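Local coordinates for protein CmeC (PDB 4MT4) that probably serves as the trimeric outer membrane channel of a multidrug efflux system, carrying substrates out of the Campylobacter jejuni cell, at residues 54-59 / 466-471; 143-148 / 455-460; 157-162 / 234-239; 280-285 / 352-357; 367-372 / 444-449. One frame throughout, in Å; residues are numbered along the deposited sequence.

Contact 1 of 5, residues 54-59 / 466-471; sequences LKNNND and NLDMSF
This contact sits at the break between helix 44-56 and helix 58-79, where the segment that follows helix 456-463 runs past the end of the first helix. The backbone of that segment is pinned by one bond: D468 N gives its hydrogen to K55 O over 3.0 Å, in the carbonyl plane and on a lone pair, with 156° at the hydrogen. The same two residues are joined again through their side chains, which lie alongside each other and point the same way. K55 runs out extended with CG anti to its backbone N (chi1 174°) and bends only at chi4, which brings NZ to 3.2 Å from D468 OD2 in a salt bridge on the anti lone pair. K55 NZ also donates to N56 OD1 at 2.8 Å, so two oxygens, roughly at a right angle, grip the ammonium. The other carboxylate oxygen, D468 OD1, closes an Asx turn by accepting from S470 N at 3.0 Å and takes S470 OG as a second donor on its syn lone pair. Beside the K55-D468 pair, L467 CD1 comes to 3.5 Å from L54 O, and the leucine continues onto L60 and F64 of helix 58-79.

Contact 2 of 5, residues 143-148 / 455-460; sequences ASEYDY and DTSKNI
Here the first turn of the short C-terminal helix 456-463 packs against the long helix 129-195 in a buried contact, mostly apolar with one polar link near the helix start. The short segments cross at 40° with their axes 10.7 Å apart, a spacing that leaves side chains to bridge the gap. E145 and I460 share most of this. E145 CG stands anti to the carbonyl carbon (chi1 -74°) and the chain beyond is extended, so that OE2 accepts from S457 OG at 2.6 Å on its syn lone pair. The aliphatic base of the same glutamate is used too: I460 crosses it obliquely and sets CD1 3.7 Å from E145 CB, while T456 CG2 comes to 4.0 Å from that CB. The helix itself starts at the N-cap D455, whose OD1 accepts a weak capping bond from K458 N. One turn along helix 129-195 from E145, Y148 slides past I460 in the opposite direction, its CE2 lying 3.8 Å from I460 CG2, while its hydroxyl is bonded to the side chain of S464. T456 crosses Y146 at about a right angle, its OG1 3.8 Å from Y146 CE1. I460 also reaches M67 of helix 58-79.

Contact 3 of 5, residues 157-162 / 234-239; sequences SNTVQT and ILTSND
Van der Waals contact of L235 with three residues of segment 157-162 in helix 129-195 carries most of this meeting, at the point where helix 201-236 runs out. L235 has CG anti to its carbonyl carbon (chi1 -79°) and pushes CD1 toward the long helix, where T162 comes to meet it tip to tip with OG1 3.5 Å from L235 CD1. The same methyl lies 3.9 Å from N158 O. T159 slides past L235 in the opposite direction, and its methyl turns to the next residue, T159 CG2 touching T236 CG2 at 3.8 Å where the two threonines cross obliquely. The polar ends of the threonines are occupied along their own helices. T162 OG1 donates to N158 O at 2.6 Å from above the carbonyl plane, and that oxygen also takes T162 N, so it is gripped twice. T159 OG1 bonds to V155 O and T236 OG1 to L232 O, which leaves the methyls of these two for the interface. T236 accomplishes this with OG1 in the crowded position between N and carbonyl carbon (chi1 58°). Past the helix end, S237 OG accepts from D239 N at 3.1 Å, an ST turn. L235 and T236 lie near the end of a predicted coiled coil. Their carbonyls accept from N57 and N56, T236 and T159 also touch helix 44-56, and across helix 129-195 S157, V160 and Q161 pack on V440 of helix 411-445.

Contact 4 of 5, residues 280-285 / 352-357; sequences EKLTQQ and DEAFVN
The one aromatic ring here, that of F355, is met obliquely by L282, whose CD2 stands 3.8 Å from F355 CD2. P10 of the N-terminal segment also touches F355, and F471 of the third subunit lays its ring nearly parallel to it. Both L282 and F355 have CG anti to their backbone N (chi1 173° and -166°), and the two side chains run side by side in the same direction. The other branch of the leucine lies against the backbone of the opposing helix, with L282 CD1 3.7 Å from F355 N. The backbones come closest at A354, whose CA is 5.1 Å from the CA of L282. Its methyl enters between residues one turn apart: A354 CB is 3.9 Å from K281 O and 3.7 Å from Q285 CG. The segments run antiparallel, at 168°, with axes 8.5 Å apart, a close spacing that the small alanine permits. Helix 273-293 thus lies between two long helices: L282 and Q285 face helix 339-405, while E280 and K281 pack on helix 129-195 and T283 bonds to S139 there. Helix 339-405 in turn packs against the third subunit, where E353 bonds to Q69 of that chain.

Contact 5 of 5, residues 367-372 / 444-449; sequences GEIRYA and KAFGGG
A445 is the bump of this contact. Its methyl, at the last turn of helix 411-445, presses between I369 and A372 of helix 339-405, with A445 CB 4.0 Å from I369 CG1 and 4.3 Å from A372 CB. The alanine pair A372 and A445 keeps the backbones close, the CA atoms of I369 and A445 lying 5.5 Å apart. I369 straddles the helix end with its two branches. CG1, anti to the carbonyl carbon (chi1 -69°), rests 3.7 Å from A445 O, while CG2 turns to the phenyl of F446 and meets its CZ obliquely at 3.9 Å. The two side chains cross at about a right angle. In this helical bundle of the outer membrane factor fold, the chain leaves helix 411-445 here through G447, G448 and G449, all three at positive phi. R272 joins both segments, in a salt bridge with E368 and a bond to A445 O. I264 and I268 pack on I369, and I33 and P261 on F446.

Overall arrangement
Contact 1 closes the longest loop of the chain and the other four are nested within it; contacts 3, 4 and 5 follow one another in series, all three also nested inside contact 2. Helix 129-195 serves contacts 2 and 3, whose centres lie 22 Å apart, and helix 339-405 serves contacts 4 and 5, 23 Å apart. Contact 1 touches contact 3, 12 Å away between centres, and contact 2, at 17 Å. The two long-helix halves of the bundle are joined where contact 2 touches contact 4 and contact 3 touches contact 5, while contacts 1 and 2 attach the C-terminal segment. Contacts 1, 3, 4 and 5 also reach neighbouring subunits of the trimer.

Contact 1 of 5, residues 54-59 / 466-471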
# COMPACT_ATOMS: atom_id res chain seq x y z
N LEU B 54 -8.94 -11.81 19.43
CA LEU B 54 -10.25 -12.12 18.88
C LEU B 54 -11.35 -11.23 19.47
O LEU B 54 -12.46 -11.17 18.94
CB LEU B 54 -10.59 -13.59 19.14
CG LEU B 54 -9.74 -14.61 18.38
CD1 LEU B 54 -10.04 -16.03 18.85
CD2 LEU B 54 -9.97 -14.48 16.88
N LYS B 55 -11.02 -10.54 20.55
CA LYS B 55 -11.97 -9.66 21.21
C LYS B 55 -11.72 -8.19 20.86
O LYS B 55 -12.67 -7.43 20.65
CB LYS B 55 -11.90 -9.85 22.73
CG LYS B 55 -12.74 -8.86 23.53
CD LYS B 55 -12.50 -9.02 25.02
CE LYS B 55 -13.27 -7.97 25.81
NZ LYS B 55 -12.87 -6.59 25.45
N ASN B 56 -10.46 -7.79 20.79
CA ASN B 56 -10.12 -6.37 20.70
C ASN B 56 -9.49 -5.90 19.38
O ASN B 56 -9.46 -4.70 19.11
CB ASN B 56 -9.19 -5.99 21.86
CG ASN B 56 -9.81 -6.24 23.22
OD1 ASN B 56 -11.01 -6.06 23.41
ND2 ASN B 56 -8.99 -6.66 24.17
N ASN B 57 -8.99 -6.83 18.57
CA ASN B 57 -8.30 -6.46 17.34
C ASN B 57 -9.19 -5.67 16.39
O ASN B 57 -10.27 -6.12 16.00
CB ASN B 57 -7.75 -7.70 16.62
CG ASN B 57 -6.81 -7.34 15.48
OD1 ASN B 57 -7.24 -7.10 14.36
ND2 ASN B 57 -5.51 -7.32 15.77
N ASN B 58 -8.73 -4.48 16.01
CA ASN B 58 -9.52 -3.57 15.19
C ASN B 58 -9.57 -3.95 13.71
O ASN B 58 -10.56 -3.68 13.03
CB ASN B 58 -8.99 -2.15 15.34
CG ASN B 58 -9.33 -1.54 16.68
OD1 ASN B 58 -10.47 -1.58 17.13
ND2 ASN B 58 -8.32 -0.98 17.35
N ASP B 59 -8.51 -4.59 13.22
CA ASP B 59 -8.51 -5.09 11.84
C ASP B 59 -9.55 -6.19 11.69
O ASP B 59 -10.18 -6.33 10.65
CB ASP B 59 -7.13 -5.60 11.44
CG ASP B 59 -6.17 -4.48 11.06
OD1 ASP B 59 -6.65 -3.40 10.66
OD2 ASP B 59 -4.94 -4.68 11.17
N ASN B 466 -17.22 -13.41 20.92
CA ASN B 466 -16.60 -12.49 21.87
C ASN B 466 -16.04 -11.22 21.23
O ASN B 466 -15.39 -10.42 21.89
CB ASN B 466 -15.47 -13.21 22.62
CG ASN B 466 -15.98 -14.39 23.43
OD1 ASN B 466 -15.42 -15.48 23.37
ND2 ASN B 466 -17.04 -14.17 24.20
N LEU B 467 -16.30 -11.05 19.93
CA LEU B 467 -15.83 -9.85 19.23
C LEU B 467 -16.49 -8.61 19.82
O LEU B 467 -17.72 -8.47 19.79
CB LEU B 467 -16.11 -9.96 17.73
CG LEU B 467 -15.53 -8.85 16.85
CD1 LEU B 467 -14.01 -8.82 16.94
CD2 LEU B 467 -15.99 -9.00 15.41
N ASP B 468 -15.68 -7.71 20.35
CA ASP B 468 -16.19 -6.52 21.03
C ASP B 468 -16.76 -5.52 20.03
O ASP B 468 -16.02 -4.81 19.35
CB ASP B 468 -15.09 -5.86 21.86
CG ASP B 468 -15.63 -4.88 22.89
OD1 ASP B 468 -16.57 -4.12 22.57
OD2 ASP B 468 -15.12 -4.88 24.03
N MET B 469 -18.09 -5.47 19.95
CA MET B 469 -18.78 -4.47 19.14
C MET B 469 -19.67 -3.62 20.04
O MET B 469 -20.72 -3.15 19.62
CB MET B 469 -19.61 -5.14 18.04
CG MET B 469 -18.80 -6.07 17.15
SD MET B 469 -17.51 -5.23 16.20
CE MET B 469 -18.50 -4.25 15.09
N SER B 470 -19.23 -3.44 21.28
CA SER B 470 -20.01 -2.72 22.29
C SER B 470 -20.00 -1.22 22.06
O SER B 470 -20.75 -0.48 22.70
CB SER B 470 -19.49 -3.04 23.69
OG SER B 470 -18.24 -2.41 23.91
N PHE B 471 -19.15 -0.77 21.13
CA PHE B 471 -19.02 0.66 20.85
C PHE B 471 -20.26 1.20 20.15
O PHE B 471 -20.48 2.41 20.11
CB PHE B 471 -17.77 0.93 20.02
CG PHE B 471 -17.79 0.27 18.66
CD1 PHE B 471 -18.30 0.94 17.56
CD2 PHE B 471 -17.26 -1.00 18.47
CE1 PHE B 471 -18.32 0.35 16.31
CE2 PHE B 471 -17.27 -1.60 17.23
CZ PHE B 471 -17.80 -0.92 16.15

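Contact 2 of 5, residues 143-148 / 455-460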
# COMPACT_ATOMS: atom_id res chain seq x y z
N ALA B 143 -17.74 -13.42 -0.64
CA ALA B 143 -16.33 -13.06 -0.70
C ALA B 143 -15.92 -12.32 0.57
O ALA B 143 -14.80 -12.48 1.05
CB ALA B 143 -16.05 -12.22 -1.93
N SER B 144 -16.83 -11.51 1.10
CA SER B 144 -16.57 -10.76 2.32
C SER B 144 -16.49 -11.70 3.53
O SER B 144 -15.79 -11.42 4.50
CB SER B 144 -17.64 -9.69 2.55
OG SER B 144 -18.90 -10.28 2.82
N GLU B 145 -17.22 -12.80 3.46
CA GLU B 145 -17.19 -13.81 4.52
C GLU B 145 -15.85 -14.53 4.53
O GLU B 145 -15.26 -14.76 5.59
CB GLU B 145 -18.34 -14.81 4.36
CG GLU B 145 -19.70 -14.27 4.73
CD GLU B 145 -20.79 -15.33 4.65
OE1 GLU B 145 -20.86 -16.03 3.62
OE2 GLU B 145 -21.56 -15.46 5.62
N TYR B 146 -15.38 -14.89 3.34
CA TYR B 146 -14.08 -15.54 3.19
C TYR B 146 -12.95 -14.58 3.53
O TYR B 146 -11.91 -15.00 4.04
CB TYR B 146 -13.92 -16.08 1.77
CG TYR B 146 -14.86 -17.21 1.43
CD1 TYR B 146 -15.23 -18.15 2.38
CD2 TYR B 146 -15.38 -17.34 0.15
CE1 TYR B 146 -16.10 -19.18 2.07
CE2 TYR B 146 -16.25 -18.37 -0.17
CZ TYR B 146 -16.60 -19.29 0.79
OH TYR B 146 -17.46 -20.32 0.48
N ASP B 147 -13.16 -13.30 3.25
CA ASP B 147 -12.19 -12.27 3.60
C ASP B 147 -12.11 -12.11 5.11
O ASP B 147 -11.05 -11.79 5.65
CB ASP B 147 -12.56 -10.93 2.95
CG ASP B 147 -12.16 -10.85 1.50
OD1 ASP B 147 -11.29 -11.65 1.07
OD2 ASP B 147 -12.70 -9.99 0.77
N TYR B 148 -13.22 -12.33 5.80
CA TYR B 148 -13.25 -12.26 7.25
C TYR B 148 -12.50 -13.44 7.86
O TYR B 148 -11.77 -13.28 8.84
CB TYR B 148 -14.69 -12.23 7.78
CG TYR B 148 -14.78 -12.32 9.29
CD1 TYR B 148 -14.50 -11.23 10.09
CD2 TYR B 148 -15.16 -13.51 9.91
CE1 TYR B 148 -14.59 -11.31 11.47
CE2 TYR B 148 -15.25 -13.60 11.28
CZ TYR B 148 -14.96 -12.50 12.06
OH TYR B 148 -15.05 -12.58 13.43
N ASP B 455 -20.93 -24.55 6.68
CA ASP B 455 -21.80 -23.37 6.78
C ASP B 455 -20.98 -22.19 7.29
O ASP B 455 -20.76 -22.04 8.49
CB ASP B 455 -22.98 -23.65 7.71
CG ASP B 455 -24.08 -22.61 7.58
OD1 ASP B 455 -23.84 -21.53 7.00
OD2 ASP B 455 -25.21 -22.87 8.06
N THR B 456 -20.53 -21.35 6.36
CA THR B 456 -19.64 -20.24 6.68
C THR B 456 -20.31 -19.22 7.61
O THR B 456 -19.71 -18.76 8.57
CB THR B 456 -19.17 -19.52 5.41
OG1 THR B 456 -18.68 -20.48 4.47
CG2 THR B 456 -18.06 -18.53 5.74
N SER B 457 -21.56 -18.89 7.30
CA SER B 457 -22.31 -17.91 8.09
C SER B 457 -22.50 -18.38 9.53
O SER B 457 -22.32 -17.62 10.48
CB SER B 457 -23.66 -17.62 7.44
OG SER B 457 -23.50 -17.12 6.13
N LYS B 458 -22.87 -19.65 9.68
CA LYS B 458 -23.05 -20.25 10.99
C LYS B 458 -21.73 -20.32 11.75
O LYS B 458 -21.68 -20.08 12.96
CB LYS B 458 -23.66 -21.65 10.85
CG LYS B 458 -23.54 -22.51 12.09
CD LYS B 458 -24.08 -23.91 11.83
CE LYS B 458 -23.67 -24.86 12.94
NZ LYS B 458 -22.18 -25.03 12.99
N ASN B 459 -20.65 -20.63 11.03
CA ASN B 459 -19.32 -20.68 11.63
C ASN B 459 -18.84 -19.31 12.07
O ASN B 459 -18.28 -19.15 13.15
CB ASN B 459 -18.32 -21.30 10.66
CG ASN B 459 -18.47 -22.81 10.54
OD1 ASN B 459 -18.93 -23.47 11.48
ND2 ASN B 459 -18.08 -23.36 9.40
N ILE B 460 -19.05 -18.31 11.21
CA ILE B 460 -18.63 -16.94 11.50
C ILE B 460 -19.32 -16.40 12.74
O ILE B 460 -18.69 -15.80 13.62
CB ILE B 460 -18.89 -16.00 10.31
CG1 ILE B 460 -17.87 -16.25 9.20
CG2 ILE B 460 -18.84 -14.54 10.74
CD1 ILE B 460 -18.08 -15.40 7.97

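Contact 3 of 5, residues 157-162 / 234-239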
# COMPACT_ATOMS: atom_id res chain seq x y z
N SER B 157 -2.61 -15.61 13.66
CA SER B 157 -1.25 -16.02 13.34
C SER B 157 -0.23 -14.94 13.70
O SER B 157 0.84 -15.24 14.24
CB SER B 157 -1.13 -16.36 11.85
OG SER B 157 -1.95 -17.47 11.53
N ASN B 158 -0.56 -13.69 13.40
CA ASN B 158 0.31 -12.57 13.73
C ASN B 158 0.46 -12.39 15.23
O ASN B 158 1.54 -12.06 15.71
CB ASN B 158 -0.22 -11.28 13.09
CG ASN B 158 -0.00 -11.24 11.59
OD1 ASN B 158 0.82 -11.97 11.05
ND2 ASN B 158 -0.75 -10.37 10.92
N THR B 159 -0.63 -12.61 15.96
CA THR B 159 -0.61 -12.51 17.42
C THR B 159 0.26 -13.59 18.04
O THR B 159 1.04 -13.32 18.96
CB THR B 159 -2.04 -12.61 18.00
OG1 THR B 159 -2.82 -11.51 17.54
CG2 THR B 159 -2.00 -12.60 19.52
N VAL B 160 0.13 -14.82 17.54
CA VAL B 160 0.92 -15.94 18.04
C VAL B 160 2.40 -15.75 17.76
O VAL B 160 3.24 -15.97 18.64
CB VAL B 160 0.46 -17.28 17.40
CG1 VAL B 160 1.40 -18.41 17.78
CG2 VAL B 160 -0.97 -17.60 17.82
N GLN B 161 2.73 -15.34 16.54
CA GLN B 161 4.12 -15.16 16.14
C GLN B 161 4.75 -13.94 16.79
O GLN B 161 5.96 -13.88 16.97
CB GLN B 161 4.22 -15.06 14.61
CG GLN B 161 3.96 -16.37 13.88
CD GLN B 161 4.21 -16.27 12.39
OE1 GLN B 161 4.15 -15.19 11.81
NE2 GLN B 161 4.50 -17.41 11.76
N THR B 162 3.93 -12.95 17.14
CA THR B 162 4.41 -11.78 17.87
C THR B 162 4.70 -12.16 19.32
O THR B 162 5.67 -11.69 19.92
CB THR B 162 3.39 -10.62 17.83
OG1 THR B 162 3.21 -10.20 16.48
CG2 THR B 162 3.87 -9.44 18.67
N ILE B 234 -0.60 -3.53 20.69
CA ILE B 234 -1.40 -2.96 19.61
C ILE B 234 -2.33 -4.01 19.00
O ILE B 234 -3.44 -3.70 18.55
CB ILE B 234 -0.49 -2.35 18.51
CG1 ILE B 234 0.30 -1.17 19.07
CG2 ILE B 234 -1.31 -1.90 17.31
CD1 ILE B 234 1.15 -0.45 18.04
N LEU B 235 -1.89 -5.26 19.02
CA LEU B 235 -2.65 -6.35 18.41
C LEU B 235 -3.81 -6.85 19.27
O LEU B 235 -4.78 -7.40 18.75
CB LEU B 235 -1.72 -7.52 18.08
CG LEU B 235 -0.86 -7.44 16.82
CD1 LEU B 235 0.15 -8.57 16.79
CD2 LEU B 235 -1.73 -7.46 15.57
N THR B 236 -3.72 -6.67 20.59
CA THR B 236 -4.61 -7.39 21.50
C THR B 236 -5.33 -6.54 22.56
O THR B 236 -6.30 -7.01 23.17
CB THR B 236 -3.84 -8.50 22.25
OG1 THR B 236 -2.74 -7.92 22.97
CG2 THR B 236 -3.31 -9.54 21.27
N SER B 237 -4.87 -5.32 22.80
CA SER B 237 -5.37 -4.54 23.93
C SER B 237 -6.30 -3.39 23.54
O SER B 237 -6.13 -2.77 22.49
CB SER B 237 -4.19 -3.99 24.74
OG SER B 237 -4.66 -3.28 25.88
N ASN B 238 -7.27 -3.12 24.40
CA ASN B 238 -8.14 -1.95 24.27
C ASN B 238 -8.04 -1.06 25.50
O ASN B 238 -8.82 -0.13 25.68
CB ASN B 238 -9.60 -2.38 24.05
CG ASN B 238 -10.18 -3.08 25.26
OD1 ASN B 238 -9.48 -3.78 25.99
ND2 ASN B 238 -11.48 -2.91 25.48
N ASP B 239 -7.07 -1.37 26.35
CA ASP B 239 -6.82 -0.59 27.56
C ASP B 239 -5.57 0.26 27.39
O ASP B 239 -4.49 -0.26 27.14
CB ASP B 239 -6.68 -1.52 28.77
CG ASP B 239 -6.65 -0.77 30.09
OD1 ASP B 239 -5.62 -0.12 30.39
OD2 ASP B 239 -7.65 -0.83 30.83

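Contact 4 of 5, residues 280-285 / 352-357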
# COMPACT_ATOMS: atom_id res chain seq x y z
N GLU B 280 -15.02 -16.22 -5.38
CA GLU B 280 -16.31 -15.54 -5.33
C GLU B 280 -16.28 -14.18 -6.01
O GLU B 280 -17.28 -13.75 -6.60
CB GLU B 280 -16.77 -15.38 -3.88
CG GLU B 280 -17.10 -16.69 -3.19
CD GLU B 280 -18.36 -17.35 -3.72
OE1 GLU B 280 -19.14 -16.69 -4.44
OE2 GLU B 280 -18.58 -18.54 -3.40
N LYS B 281 -15.14 -13.51 -5.94
CA LYS B 281 -14.99 -12.22 -6.60
C LYS B 281 -14.94 -12.39 -8.11
O LYS B 281 -15.24 -11.47 -8.87
CB LYS B 281 -13.73 -11.51 -6.10
CG LYS B 281 -13.84 -11.03 -4.66
CD LYS B 281 -12.56 -10.37 -4.19
CE LYS B 281 -12.67 -9.96 -2.72
NZ LYS B 281 -11.43 -9.28 -2.24
N LEU B 282 -14.57 -13.59 -8.55
CA LEU B 282 -14.54 -13.91 -9.97
C LEU B 282 -15.94 -14.16 -10.52
O LEU B 282 -16.29 -13.66 -11.59
CB LEU B 282 -13.65 -15.13 -10.23
CG LEU B 282 -13.65 -15.69 -11.66
CD1 LEU B 282 -13.24 -14.63 -12.67
CD2 LEU B 282 -12.73 -16.91 -11.75
N THR B 283 -16.75 -14.91 -9.77
CA THR B 283 -18.14 -15.16 -10.17
C THR B 283 -18.95 -13.87 -10.11
O THR B 283 -19.91 -13.69 -10.84
CB THR B 283 -18.83 -16.21 -9.29
OG1 THR B 283 -19.59 -15.55 -8.26
CG2 THR B 283 -17.81 -17.13 -8.64
N GLN B 284 -18.55 -12.99 -9.20
CA GLN B 284 -19.20 -11.69 -9.05
C GLN B 284 -19.06 -10.87 -10.33
O GLN B 284 -20.04 -10.33 -10.83
CB GLN B 284 -18.61 -10.93 -7.87
CG GLN B 284 -19.14 -9.51 -7.73
CD GLN B 284 -18.54 -8.78 -6.54
OE1 GLN B 284 -17.39 -9.02 -6.16
NE2 GLN B 284 -19.31 -7.88 -5.95
N GLN B 285 -17.84 -10.81 -10.85
CA GLN B 285 -17.56 -10.08 -12.08
C GLN B 285 -18.21 -10.77 -13.28
O GLN B 285 -18.60 -10.12 -14.24
CB GLN B 285 -16.05 -9.95 -12.30
CG GLN B 285 -15.34 -9.13 -11.23
CD GLN B 285 -15.85 -7.70 -11.17
OE1 GLN B 285 -16.06 -7.06 -12.21
NE2 GLN B 285 -16.06 -7.20 -9.96
N ASP B 352 -11.82 -10.68 -16.51
CA ASP B 352 -10.48 -11.17 -16.81
C ASP B 352 -9.51 -10.77 -15.70
O ASP B 352 -8.65 -11.56 -15.30
CB ASP B 352 -9.98 -10.62 -18.15
CG ASP B 352 -10.83 -11.10 -19.32
OD1 ASP B 352 -11.60 -12.07 -19.15
OD2 ASP B 352 -10.70 -10.52 -20.42
N GLU B 353 -9.65 -9.55 -15.21
CA GLU B 353 -8.81 -9.05 -14.12
C GLU B 353 -9.02 -9.88 -12.86
O GLU B 353 -8.07 -10.20 -12.14
CB GLU B 353 -9.10 -7.58 -13.85
CG GLU B 353 -8.30 -6.98 -12.71
CD GLU B 353 -8.52 -5.49 -12.55
OE1 GLU B 353 -9.40 -4.93 -13.24
OE2 GLU B 353 -7.82 -4.87 -11.72
N ALA B 354 -10.28 -10.24 -12.60
CA ALA B 354 -10.62 -11.05 -11.44
C ALA B 354 -10.10 -12.48 -11.61
O ALA B 354 -9.80 -13.15 -10.63
CB ALA B 354 -12.12 -11.05 -11.22
N PHE B 355 -10.00 -12.93 -12.86
CA PHE B 355 -9.47 -14.25 -13.15
C PHE B 355 -7.96 -14.27 -12.91
O PHE B 355 -7.43 -15.22 -12.35
CB PHE B 355 -9.77 -14.66 -14.60
CG PHE B 355 -9.55 -16.12 -14.88
CD1 PHE B 355 -8.28 -16.62 -15.13
CD2 PHE B 355 -10.62 -17.01 -14.89
CE1 PHE B 355 -8.08 -17.96 -15.37
CE2 PHE B 355 -10.43 -18.35 -15.14
CZ PHE B 355 -9.15 -18.83 -15.39
N VAL B 356 -7.28 -13.21 -13.35
CA VAL B 356 -5.84 -13.09 -13.17
C VAL B 356 -5.51 -12.97 -11.68
O VAL B 356 -4.51 -13.53 -11.21
CB VAL B 356 -5.28 -11.87 -13.93
CG1 VAL B 356 -3.81 -11.67 -13.61
CG2 VAL B 356 -5.48 -12.05 -15.42
N ASN B 357 -6.36 -12.27 -10.94
CA ASN B 357 -6.23 -12.18 -9.49
C ASN B 357 -6.37 -13.55 -8.85
O ASN B 357 -5.69 -13.86 -7.87
CB ASN B 357 -7.27 -11.22 -8.91
CG ASN B 357 -6.94 -9.76 -9.20
OD1 ASN B 357 -5.81 -9.42 -9.55
ND2 ASN B 357 -7.93 -8.89 -9.04

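Contact 5 of 5, residues 367-372 / 444-449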
# COMPACT_ATOMS: atom_id res chain seq x y z
N GLY B 367 3.22 -21.35 -3.45
CA GLY B 367 4.57 -20.93 -3.14
C GLY B 367 4.79 -20.86 -1.65
O GLY B 367 5.85 -21.25 -1.15
N GLU B 368 3.79 -20.36 -0.93
CA GLU B 368 3.85 -20.28 0.52
C GLU B 368 3.88 -21.67 1.15
O GLU B 368 4.59 -21.89 2.13
CB GLU B 368 2.65 -19.49 1.07
CG GLU B 368 2.61 -18.03 0.67
CD GLU B 368 1.34 -17.33 1.12
OE1 GLU B 368 0.44 -18.02 1.66
OE2 GLU B 368 1.24 -16.10 0.95
N ILE B 369 3.12 -22.59 0.58
CA ILE B 369 3.05 -23.96 1.08
C ILE B 369 4.39 -24.68 0.92
O ILE B 369 4.83 -25.39 1.83
CB ILE B 369 1.94 -24.77 0.37
CG1 ILE B 369 0.56 -24.25 0.78
CG2 ILE B 369 2.06 -26.26 0.68
CD1 ILE B 369 -0.59 -24.93 0.07
N ARG B 370 5.04 -24.49 -0.22
CA ARG B 370 6.35 -25.09 -0.46
C ARG B 370 7.38 -24.61 0.56
O ARG B 370 8.10 -25.41 1.14
CB ARG B 370 6.84 -24.78 -1.87
CG ARG B 370 8.26 -25.26 -2.14
CD ARG B 370 8.79 -24.79 -3.48
NE ARG B 370 10.04 -25.45 -3.84
CZ ARG B 370 10.49 -25.58 -5.08
NH1 ARG B 370 9.78 -25.12 -6.10
NH2 ARG B 370 11.65 -26.19 -5.31
N TYR B 371 7.43 -23.30 0.76
CA TYR B 371 8.41 -22.72 1.68
C TYR B 371 8.12 -23.12 3.12
O TYR B 371 9.03 -23.52 3.85
CB TYR B 371 8.44 -21.20 1.56
CG TYR B 371 9.53 -20.57 2.39
CD1 TYR B 371 10.84 -20.51 1.93
CD2 TYR B 371 9.26 -20.04 3.65
CE1 TYR B 371 11.84 -19.94 2.68
CE2 TYR B 371 10.26 -19.47 4.41
CZ TYR B 371 11.55 -19.42 3.92
OH TYR B 371 12.55 -18.86 4.68
N ALA B 372 6.86 -23.03 3.52
CA ALA B 372 6.46 -23.34 4.89
C ALA B 372 6.82 -24.77 5.27
O ALA B 372 7.29 -25.03 6.38
CB ALA B 372 4.97 -23.10 5.08
N LYS B 444 -0.88 -21.71 8.89
CA LYS B 444 -1.43 -20.58 8.16
C LYS B 444 -1.57 -20.87 6.67
O LYS B 444 -2.57 -20.52 6.05
CB LYS B 444 -0.56 -19.33 8.36
CG LYS B 444 -1.10 -18.08 7.69
CD LYS B 444 -0.00 -17.05 7.44
CE LYS B 444 0.75 -16.71 8.71
NZ LYS B 444 1.83 -15.71 8.47
N ALA B 445 -0.56 -21.53 6.11
CA ALA B 445 -0.53 -21.81 4.68
C ALA B 445 -1.59 -22.83 4.27
O ALA B 445 -2.00 -22.88 3.11
CB ALA B 445 0.85 -22.30 4.27
N PHE B 446 -2.03 -23.65 5.22
CA PHE B 446 -3.02 -24.68 4.95
C PHE B 446 -4.43 -24.25 5.36
O PHE B 446 -5.36 -25.05 5.36
CB PHE B 446 -2.64 -25.98 5.65
CG PHE B 446 -1.62 -26.80 4.92
CD1 PHE B 446 -0.27 -26.51 5.04
CD2 PHE B 446 -2.00 -27.85 4.10
CE1 PHE B 446 0.68 -27.25 4.36
CE2 PHE B 446 -1.06 -28.59 3.42
CZ PHE B 446 0.28 -28.29 3.55
N GLY B 447 -4.58 -22.97 5.70
CA GLY B 447 -5.89 -22.41 5.98
C GLY B 447 -6.29 -22.33 7.44
O GLY B 447 -7.32 -21.76 7.77
N GLY B 448 -5.47 -22.91 8.31
CA GLY B 448 -5.71 -22.84 9.74
C GLY B 448 -6.96 -23.57 10.22
O GLY B 448 -7.47 -23.29 11.30
N GLY B 449 -7.45 -24.49 9.40
CA GLY B 449 -8.61 -25.29 9.77
C GLY B 449 -9.89 -24.90 9.06
O GLY B 449 -10.95 -25.45 9.33